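Local coordinates for protein Nrps/pks (Streptomyces albus, PDB 4OPF) that probably catalyses decarboxylative condensation that lengthens the growing chain, as a ketosynthase domain of the oxazolomycin assembly line, at residues A[108-116]-A[136-144]; A[180-190]-A[223-234]. All coordinates share one frame; numbering follows the deposited sequence.

Contact 1 (108-116 with 136-144) and contact 2 (180-190 with 223-234) lie side by side in the N-terminal half of a thiolase-type fold, their centres about 10 Å apart. They share one mixed sheet: strand 107-112 is the neighbour of strand 181-188, and Gly112 N probably bonds to Ala185 O at 2.8 Å. Contact 2 is the deeper, a strand pair whose backbones satisfy each other; contact 1 joins the sheet to helix 138-147 mainly through side chains, is buried only in part, and reaches the dimer partner. Both are apolar along their strands, and both turn polar beyond them, with a tyrosine and a water in contact 1 and a glutamate in contact 2.

Contact 1: A[108-116]-A[136-144]; sequences GVYVGGRSR and QNYLAANLS
Helix 138-147 lies on one face of the large ketosynthase sheet, and Val109 and Val111 of strand 107-112 meet it there. The axes of these segments run roughly antiparallel, 148° apart, with a closest approach of 7.9 Å. Both valines send their branches at Ala140, whose small methyl lets the helix come in close: Val109 CG1 lies 3.9 Å from Ala140 CB, and Val111 CG2 touches its CA and CB. Leucines flank this point. Val109 CG1 also meets Leu143 CD1, while Val111 crosses Leu139 at about a right angle, CG1 on CB at 4.0 Å. Further along, Leu139 CD1 rests on the backbone of Gly113, where a beta carbon would be tight against it.

The polar end lies past the strand. With CG of Tyr138 between the backbone N and the carbonyl carbon (chi1 65°), the ring swings toward Ser115 and Arg116. Arg116 N points at the ring edge, in plane, and donates to Tyr138 OH over 2.8 Å, nearly straight at 167°; Asp78 is the second partner of this hydroxyl. A water sits over the centre of one face of the Tyr138 ring, 3.6 Å above its plane. It joins Ser115 OG at 2.6 Å, accepts from Leu139 N and gives a weak bond to Gln136 O, thus satisfying an amide in the first turn of the helix. Ser144 OG touches Val109 CG2 but bonds to Ser153, and Gln136 and Ser144 also pack on the second subunit. The whole is a helix-on-sheet layer of the thiolase fold, close to its dimer interface.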
loop_
_atom_site.group_PDB
_atom_site.type_symbol
_atom_site.label_atom_id
_atom_site.label_comp_id
_atom_site.label_asym_id
_atom_site.label_seq_id
_atom_site.Cartn_x
_atom_site.Cartn_y
_atom_site.Cartn_z
ATOM N N GLY A 108 8.130 9.578 2.105
ATOM C CA GLY A 108 7.678 8.197 2.005
ATOM C C GLY A 108 8.452 7.464 0.929
ATOM O O GLY A 108 9.054 8.081 0.046
ATOM N N VAL A 109 8.501 6.153 1.062
ATOM C CA VAL A 109 9.166 5.266 0.149
ATOM C C VAL A 109 8.164 4.194 -0.275
ATOM O O VAL A 109 7.597 3.487 0.548
ATOM C CB VAL A 109 10.340 4.596 0.832
ATOM C CG1 VAL A 109 11.024 3.564 -0.065
ATOM C CG2 VAL A 109 11.340 5.630 1.267
ATOM N N TYR A 110 7.948 4.069 -1.572
ATOM C CA TYR A 110 6.964 3.173 -2.132
ATOM C C TYR A 110 7.618 2.391 -3.237
ATOM O O TYR A 110 8.006 2.972 -4.258
ATOM C CB TYR A 110 5.773 3.986 -2.682
ATOM C CG TYR A 110 5.153 4.849 -1.600
ATOM C CD1 TYR A 110 4.212 4.347 -0.719
ATOM C CD2 TYR A 110 5.628 6.107 -1.362
ATOM C CE1 TYR A 110 3.671 5.149 0.298
ATOM C CE2 TYR A 110 5.095 6.901 -0.369
ATOM C CZ TYR A 110 4.131 6.412 0.462
ATOM O OH TYR A 110 3.636 7.224 1.471
ATOM N N VAL A 111 7.789 1.088 -3.034
ATOM C CA VAL A 111 8.534 0.272 -3.973
ATOM C C VAL A 111 7.698 -0.805 -4.579
ATOM O O VAL A 111 6.998 -1.507 -3.865
ATOM C CB VAL A 111 9.718 -0.433 -3.269
ATOM C CG1 VAL A 111 10.493 -1.368 -4.187
ATOM C CG2 VAL A 111 10.653 0.616 -2.706
ATOM N N GLY A 112 7.764 -0.936 -5.903
ATOM C CA GLY A 112 7.157 -2.065 -6.572
ATOM C C GLY A 112 8.227 -3.099 -6.827
ATOM O O GLY A 112 9.211 -2.840 -7.486
ATOM N N GLY A 113 8.044 -4.279 -6.301
ATOM C CA GLY A 113 9.057 -5.270 -6.418
ATOM C C GLY A 113 8.716 -6.529 -5.658
ATOM O O GLY A 113 7.849 -6.546 -4.788
ATOM N N ARG A 114 9.380 -7.601 -6.043
ATOM C CA ARG A 114 9.097 -8.913 -5.495
ATOM C C ARG A 114 10.255 -9.293 -4.606
ATOM O O ARG A 114 11.382 -9.394 -5.048
ATOM C CB ARG A 114 8.949 -9.961 -6.623
ATOM C CG ARG A 114 8.700 -11.396 -6.115
ATOM C CD ARG A 114 8.096 -12.306 -7.190
ATOM N NE ARG A 114 6.734 -11.838 -7.581
ATOM C CZ ARG A 114 6.406 -11.207 -8.723
ATOM N NH1 ARG A 114 7.320 -10.918 -9.664
ATOM N NH2 ARG A 114 5.136 -10.830 -8.931
ATOM N N SER A 115 9.937 -9.498 -3.357
ATOM C CA SER A 115 10.872 -9.784 -2.321
ATOM C C SER A 115 11.212 -11.241 -2.426
ATOM O O SER A 115 10.383 -12.039 -2.841
ATOM C CB SER A 115 10.186 -9.535 -0.985
ATOM O OG SER A 115 9.555 -8.241 -1.011
ATOM N N ARG A 116 12.425 -11.589 -2.068
ATOM C CA ARG A 116 12.838 -12.998 -2.088
ATOM C C ARG A 116 13.091 -13.483 -0.672
ATOM O O ARG A 116 12.343 -13.104 0.234
ATOM C CB ARG A 116 14.034 -13.217 -3.039
ATOM C CG ARG A 116 15.314 -12.454 -2.737
ATOM C CD ARG A 116 16.178 -13.071 -1.624
ATOM N NE ARG A 116 17.601 -13.132 -2.017
ATOM C CZ ARG A 116 18.654 -13.095 -1.191
ATOM N NH1 ARG A 116 19.882 -13.150 -1.696
ATOM N NH2 ARG A 116 18.511 -12.988 0.127
ATOM N N GLN A 136 10.242 -8.889 4.167
ATOM C CA GLN A 136 9.239 -8.677 3.078
ATOM C C GLN A 136 8.989 -7.223 2.726
ATOM O O GLN A 136 8.467 -6.911 1.621
ATOM C CB GLN A 136 7.903 -9.369 3.361
ATOM C CG GLN A 136 7.980 -10.890 3.271
ATOM C CD GLN A 136 9.360 -11.433 3.621
ATOM O OE1 GLN A 136 10.241 -11.525 2.751
ATOM N NE2 GLN A 136 9.569 -11.768 4.898
ATOM N N ASN A 137 9.330 -6.332 3.658
ATOM C CA ASN A 137 9.245 -4.909 3.389
ATOM C C ASN A 137 10.632 -4.367 3.168
ATOM O O ASN A 137 10.743 -3.146 2.983
ATOM C CB ASN A 137 8.564 -4.203 4.582
ATOM C CG ASN A 137 7.825 -2.952 4.181
ATOM O OD1 ASN A 137 6.929 -2.975 3.280
ATOM N ND2 ASN A 137 8.140 -1.827 4.890
ATOM N N TYR A 138 11.672 -5.253 3.199
ATOM C CA TYR A 138 13.074 -4.812 3.242
ATOM C C TYR A 138 13.429 -3.924 2.038
ATOM O O TYR A 138 14.242 -3.035 2.165
ATOM C CB TYR A 138 14.072 -5.996 3.357
ATOM C CG TYR A 138 14.050 -6.890 2.124
ATOM C CD1 TYR A 138 14.787 -6.575 0.990
ATOM C CD2 TYR A 138 13.290 -8.037 2.095
ATOM C CE1 TYR A 138 14.776 -7.397 -0.125
ATOM C CE2 TYR A 138 13.245 -8.849 0.962
ATOM C CZ TYR A 138 13.978 -8.508 -0.153
ATOM O OH TYR A 138 13.949 -9.321 -1.270
ATOM N N LEU A 139 12.804 -4.129 0.865
ATOM C CA LEU A 139 13.152 -3.330 -0.287
ATOM C C LEU A 139 12.912 -1.835 -0.010
ATOM O O LEU A 139 13.743 -1.007 -0.446
ATOM C CB LEU A 139 12.382 -3.753 -1.566
ATOM C CG LEU A 139 12.785 -5.111 -2.155
ATOM C CD1 LEU A 139 11.862 -5.396 -3.298
ATOM C CD2 LEU A 139 14.212 -5.098 -2.690
ATOM N N ALA A 140 11.784 -1.508 0.639
ATOM C CA ALA A 140 11.496 -0.131 1.029
ATOM C C ALA A 140 12.269 0.235 2.318
ATOM O O ALA A 140 12.874 1.313 2.425
ATOM C CB ALA A 140 10.000 0.059 1.221
ATOM N N ALA A 141 12.264 -0.646 3.291
ATOM C CA ALA A 141 12.849 -0.347 4.636
ATOM C C ALA A 141 14.343 -0.094 4.562
ATOM O O ALA A 141 14.830 0.758 5.300
ATOM C CB ALA A 141 12.603 -1.474 5.657
ATOM N N ASN A 142 15.063 -0.782 3.678
ATOM C CA ASN A 142 16.472 -0.468 3.506
ATOM C C ASN A 142 16.699 0.942 3.086
ATOM O O ASN A 142 17.641 1.543 3.513
ATOM C CB ASN A 142 17.113 -1.325 2.445
ATOM C CG ASN A 142 17.478 -2.660 2.966
ATOM O OD1 ASN A 142 18.050 -2.758 4.031
ATOM N ND2 ASN A 142 17.168 -3.701 2.222
ATOM N N LEU A 143 15.818 1.479 2.243
ATOM C CA LEU A 143 15.989 2.815 1.766
ATOM C C LEU A 143 15.706 3.801 2.877
ATOM O O LEU A 143 16.439 4.770 3.078
ATOM C CB LEU A 143 15.104 3.098 0.551
ATOM C CG LEU A 143 15.281 2.198 -0.655
ATOM C CD1 LEU A 143 14.361 2.572 -1.794
ATOM C CD2 LEU A 143 16.689 2.267 -1.146
ATOM N N SER A 144 14.614 3.571 3.585
ATOM C CA SER A 144 14.232 4.445 4.681
ATOM C C SER A 144 15.323 4.430 5.735
ATOM O O SER A 144 15.608 5.476 6.326
ATOM C CB SER A 144 12.923 3.992 5.302
ATOM O OG SER A 144 11.869 4.098 4.348
HETATM O O HOH W 1 10.734 -6.265 0.226
#

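Contact 2: A[180-190]-A[223-234]; sequences EAAVVAGVTLL and PAEGVGVLLLKP
Strands 181-188 and 226-234 pair antiparallel inside the mixed sheet of the thiolase fold, with Val183, Ala185 and Val187 facing Leu231, Val229 and Val227 on one side. These three are non-hydrogen-bonded pairs. Diagonally across them, Val183 and Val229 are set obliquely to one another and touch through their CG1 methyls at 3.7 Å. Each CG1 is anti to the N of its own residue (chi1 170° and -176°), which carries it along the face toward the other strand. Ala185 CB is short enough to sit beside Val229 CG2, and helix 79-95 packs on this side through Leu84 and Glu87. The other face bears Ala182, Val184, Leu230 and Leu232; Val184 CG2 reaches Leu232 CD1 at 3.8 Å, and helix 162-175 covers it with Ala170 and Leu167. Gly186 and Gly228 form a hydrogen-bonded pair there without side chains.

Eight backbone bonds join the strands, two to each hydrogen-bonded pair, so the buried peptides between these strands satisfy one another. Leu230 N to Val184 O is the straightest, at 174°. Past the last pair a side chain takes over the backbone's part: Glu225, extended beyond CG, brings its carboxylate against Leu189, so that Leu189 CD2 touches Glu225 CD at 3.6 Å, while OE1 accepts from Leu57 N. Carboxylate oxygens suit a place where two amides need acceptors, and an alanine here would probably leave the Leu190 and Leu57 amides without this acceptor and the Leu190 end less firmly held. The bond at this end uses the anti lone pair of Glu225 OE2, which receives Leu190 N at 2.8 Å.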
loop_
_atom_site.group_PDB
_atom_site.type_symbol
_atom_site.label_atom_id
_atom_site.label_comp_id
_atom_site.label_asym_id
_atom_site.label_seq_id
_atom_site.Cartn_x
_atom_site.Cartn_y
_atom_site.Cartn_z
ATOM N N GLU A 180 5.811 15.062 2.751
ATOM C CA GLU A 180 6.220 16.208 1.938
ATOM C C GLU A 180 6.818 15.785 0.591
ATOM O O GLU A 180 6.914 16.595 -0.332
ATOM C CB GLU A 180 7.198 17.100 2.706
ATOM C CG GLU A 180 8.537 16.440 2.958
ATOM C CD GLU A 180 9.679 17.408 3.290
ATOM O OE1 GLU A 180 9.735 17.894 4.440
ATOM O OE2 GLU A 180 10.551 17.630 2.393
ATOM N N ALA A 181 7.247 14.536 0.476
ATOM C CA ALA A 181 7.831 14.072 -0.752
ATOM C C ALA A 181 7.831 12.583 -0.701
ATOM O O ALA A 181 7.597 12.011 0.353
ATOM C CB ALA A 181 9.249 14.616 -0.888
ATOM N N ALA A 182 8.038 11.957 -1.840
ATOM C CA ALA A 182 7.963 10.502 -1.963
ATOM C C ALA A 182 8.981 9.940 -2.950
ATOM O O ALA A 182 9.202 10.502 -4.041
ATOM C CB ALA A 182 6.587 10.091 -2.431
ATOM N N VAL A 183 9.593 8.843 -2.569
ATOM C CA VAL A 183 10.409 8.094 -3.467
ATOM C C VAL A 183 9.522 6.959 -3.984
ATOM O O VAL A 183 8.907 6.230 -3.185
ATOM C CB VAL A 183 11.596 7.473 -2.706
ATOM C CG1 VAL A 183 12.328 6.495 -3.570
ATOM C CG2 VAL A 183 12.537 8.527 -2.180
ATOM N N VAL A 184 9.467 6.778 -5.288
ATOM C CA VAL A 184 8.705 5.693 -5.899
ATOM C C VAL A 184 9.671 4.936 -6.794
ATOM O O VAL A 184 10.369 5.527 -7.593
ATOM C CB VAL A 184 7.562 6.264 -6.742
ATOM C CG1 VAL A 184 6.824 5.210 -7.554
ATOM C CG2 VAL A 184 6.565 6.909 -5.829
ATOM N N ALA A 185 9.705 3.620 -6.682
ATOM C CA ALA A 185 10.631 2.831 -7.440
ATOM C C ALA A 185 9.962 1.566 -7.912
ATOM O O ALA A 185 9.010 1.088 -7.322
ATOM C CB ALA A 185 11.811 2.403 -6.575
ATOM N N GLY A 186 10.575 0.976 -8.912
ATOM C CA GLY A 186 10.254 -0.381 -9.338
ATOM C C GLY A 186 11.558 -1.072 -9.606
ATOM O O GLY A 186 12.488 -0.453 -10.120
ATOM N N VAL A 187 11.623 -2.358 -9.299
ATOM C CA VAL A 187 12.846 -3.106 -9.476
ATOM C C VAL A 187 12.533 -4.568 -9.810
ATOM O O VAL A 187 11.620 -5.169 -9.248
ATOM C CB VAL A 187 13.755 -3.039 -8.207
ATOM C CG1 VAL A 187 13.119 -3.745 -7.011
ATOM C CG2 VAL A 187 15.111 -3.630 -8.459
ATOM N N THR A 188 13.316 -5.129 -10.730
ATOM C CA THR A 188 13.333 -6.576 -10.980
ATOM C C THR A 188 14.705 -6.991 -11.381
ATOM O O THR A 188 15.273 -6.421 -12.290
ATOM C CB THR A 188 12.421 -6.987 -12.154
ATOM O OG1 THR A 188 11.066 -6.729 -11.820
ATOM C CG2 THR A 188 12.576 -8.482 -12.483
ATOM N N LEU A 189 15.238 -7.968 -10.679
ATOM C CA LEU A 189 16.384 -8.720 -11.127
ATOM C C LEU A 189 15.936 -10.185 -11.217
ATOM O O LEU A 189 15.149 -10.652 -10.403
ATOM C CB LEU A 189 17.541 -8.622 -10.144
ATOM C CG LEU A 189 18.242 -7.258 -10.131
ATOM C CD1 LEU A 189 19.365 -7.258 -9.089
ATOM C CD2 LEU A 189 18.831 -6.916 -11.493
ATOM N N LEU A 190 16.438 -10.905 -12.202
ATOM C CA LEU A 190 16.031 -12.285 -12.380
ATOM C C LEU A 190 16.830 -13.172 -11.473
ATOM O O LEU A 190 18.003 -12.925 -11.299
ATOM C CB LEU A 190 16.208 -12.712 -13.846
ATOM C CG LEU A 190 15.230 -11.961 -14.758
ATOM C CD1 LEU A 190 15.289 -12.447 -16.184
ATOM C CD2 LEU A 190 13.812 -12.068 -14.239
ATOM N N PRO A 223 11.369 -12.149 -20.459
ATOM C CA PRO A 223 11.542 -11.515 -19.155
ATOM C C PRO A 223 12.843 -10.725 -19.139
ATOM O O PRO A 223 13.826 -11.109 -19.792
ATOM C CB PRO A 223 11.591 -12.694 -18.174
ATOM C CG PRO A 223 10.899 -13.817 -18.888
ATOM C CD PRO A 223 11.303 -13.623 -20.343
ATOM N N ALA A 224 12.788 -9.587 -18.456
ATOM C CA ALA A 224 13.870 -8.646 -18.412
ATOM C C ALA A 224 14.056 -8.070 -16.992
ATOM O O ALA A 224 13.195 -8.173 -16.136
ATOM C CB ALA A 224 13.585 -7.513 -19.363
ATOM N N GLU A 225 15.165 -7.401 -16.813
ATOM C CA GLU A 225 15.529 -6.773 -15.570
ATOM C C GLU A 225 15.329 -5.304 -15.765
ATOM O O GLU A 225 15.201 -4.819 -16.890
ATOM C CB GLU A 225 16.963 -7.105 -15.226
ATOM C CG GLU A 225 17.120 -8.575 -14.957
ATOM C CD GLU A 225 18.513 -8.936 -14.463
ATOM O OE1 GLU A 225 19.526 -8.332 -14.935
ATOM O OE2 GLU A 225 18.584 -9.845 -13.601
ATOM N N GLY A 226 15.257 -4.598 -14.654
ATOM C CA GLY A 226 15.210 -3.153 -14.685
ATOM C C GLY A 226 15.035 -2.543 -13.307
ATOM O O GLY A 226 14.605 -3.209 -12.357
ATOM N N VAL A 227 15.358 -1.262 -13.225
ATOM C CA VAL A 227 15.125 -0.453 -12.032
ATOM C C VAL A 227 14.924 1.007 -12.419
ATOM O O VAL A 227 15.576 1.555 -13.321
ATOM C CB VAL A 227 16.291 -0.614 -11.010
ATOM C CG1 VAL A 227 17.609 -0.229 -11.627
ATOM C CG2 VAL A 227 16.083 0.182 -9.713
ATOM N N GLY A 228 14.007 1.634 -11.709
ATOM C CA GLY A 228 13.731 3.052 -11.881
ATOM C C GLY A 228 13.311 3.649 -10.569
ATOM O O GLY A 228 12.620 2.999 -9.764
ATOM N N VAL A 229 13.754 4.868 -10.322
ATOM C CA VAL A 229 13.374 5.602 -9.121
ATOM C C VAL A 229 12.983 7.020 -9.470
ATOM O O VAL A 229 13.699 7.688 -10.241
ATOM C CB VAL A 229 14.539 5.640 -8.112
ATOM C CG1 VAL A 229 14.105 6.309 -6.847
ATOM C CG2 VAL A 229 15.057 4.216 -7.837
ATOM N N LEU A 230 11.843 7.463 -8.931
ATOM C CA LEU A 230 11.360 8.876 -9.037
ATOM C C LEU A 230 11.347 9.520 -7.670
ATOM O O LEU A 230 11.011 8.850 -6.673
ATOM C CB LEU A 230 9.927 8.917 -9.527
ATOM C CG LEU A 230 9.665 8.120 -10.779
ATOM C CD1 LEU A 230 8.198 8.195 -11.079
ATOM C CD2 LEU A 230 10.503 8.645 -11.947
ATOM N N LEU A 231 11.723 10.789 -7.609
ATOM C CA LEU A 231 11.458 11.592 -6.436
ATOM C C LEU A 231 10.314 12.547 -6.797
ATOM O O LEU A 231 10.402 13.276 -7.793
ATOM C CB LEU A 231 12.716 12.329 -5.957
ATOM C CG LEU A 231 12.537 13.261 -4.727
ATOM C CD1 LEU A 231 12.252 12.525 -3.443
ATOM C CD2 LEU A 231 13.757 14.123 -4.476
ATOM N N LEU A 232 9.284 12.566 -5.959
ATOM C CA LEU A 232 8.068 13.342 -6.148
ATOM C C LEU A 232 7.797 14.325 -5.038
ATOM O O LEU A 232 8.023 14.031 -3.861
ATOM C CB LEU A 232 6.897 12.411 -6.189
ATOM C CG LEU A 232 6.965 11.225 -7.132
ATOM C CD1 LEU A 232 5.703 10.393 -7.049
ATOM C CD2 LEU A 232 7.166 11.651 -8.571
ATOM N N LYS A 233 7.264 15.470 -5.398
ATOM C CA LYS A 233 6.801 16.491 -4.441
ATOM C C LYS A 233 5.524 17.157 -5.005
ATOM O O LYS A 233 5.349 17.222 -6.214
ATOM C CB LYS A 233 7.824 17.612 -4.332
ATOM C CG LYS A 233 9.084 17.267 -3.596
ATOM C CD LYS A 233 10.128 18.388 -3.602
ATOM C CE LYS A 233 9.702 19.576 -2.774
ATOM N NZ LYS A 233 10.946 20.274 -2.333
ATOM N N PRO A 234 4.728 17.771 -4.159
ATOM C CA PRO A 234 3.599 18.554 -4.676
ATOM C C PRO A 234 4.134 19.678 -5.582
ATOM O O PRO A 234 5.181 20.291 -5.269
ATOM C CB PRO A 234 2.983 19.151 -3.392
ATOM C CG PRO A 234 3.455 18.253 -2.265
ATOM C CD PRO A 234 4.852 17.878 -2.696
#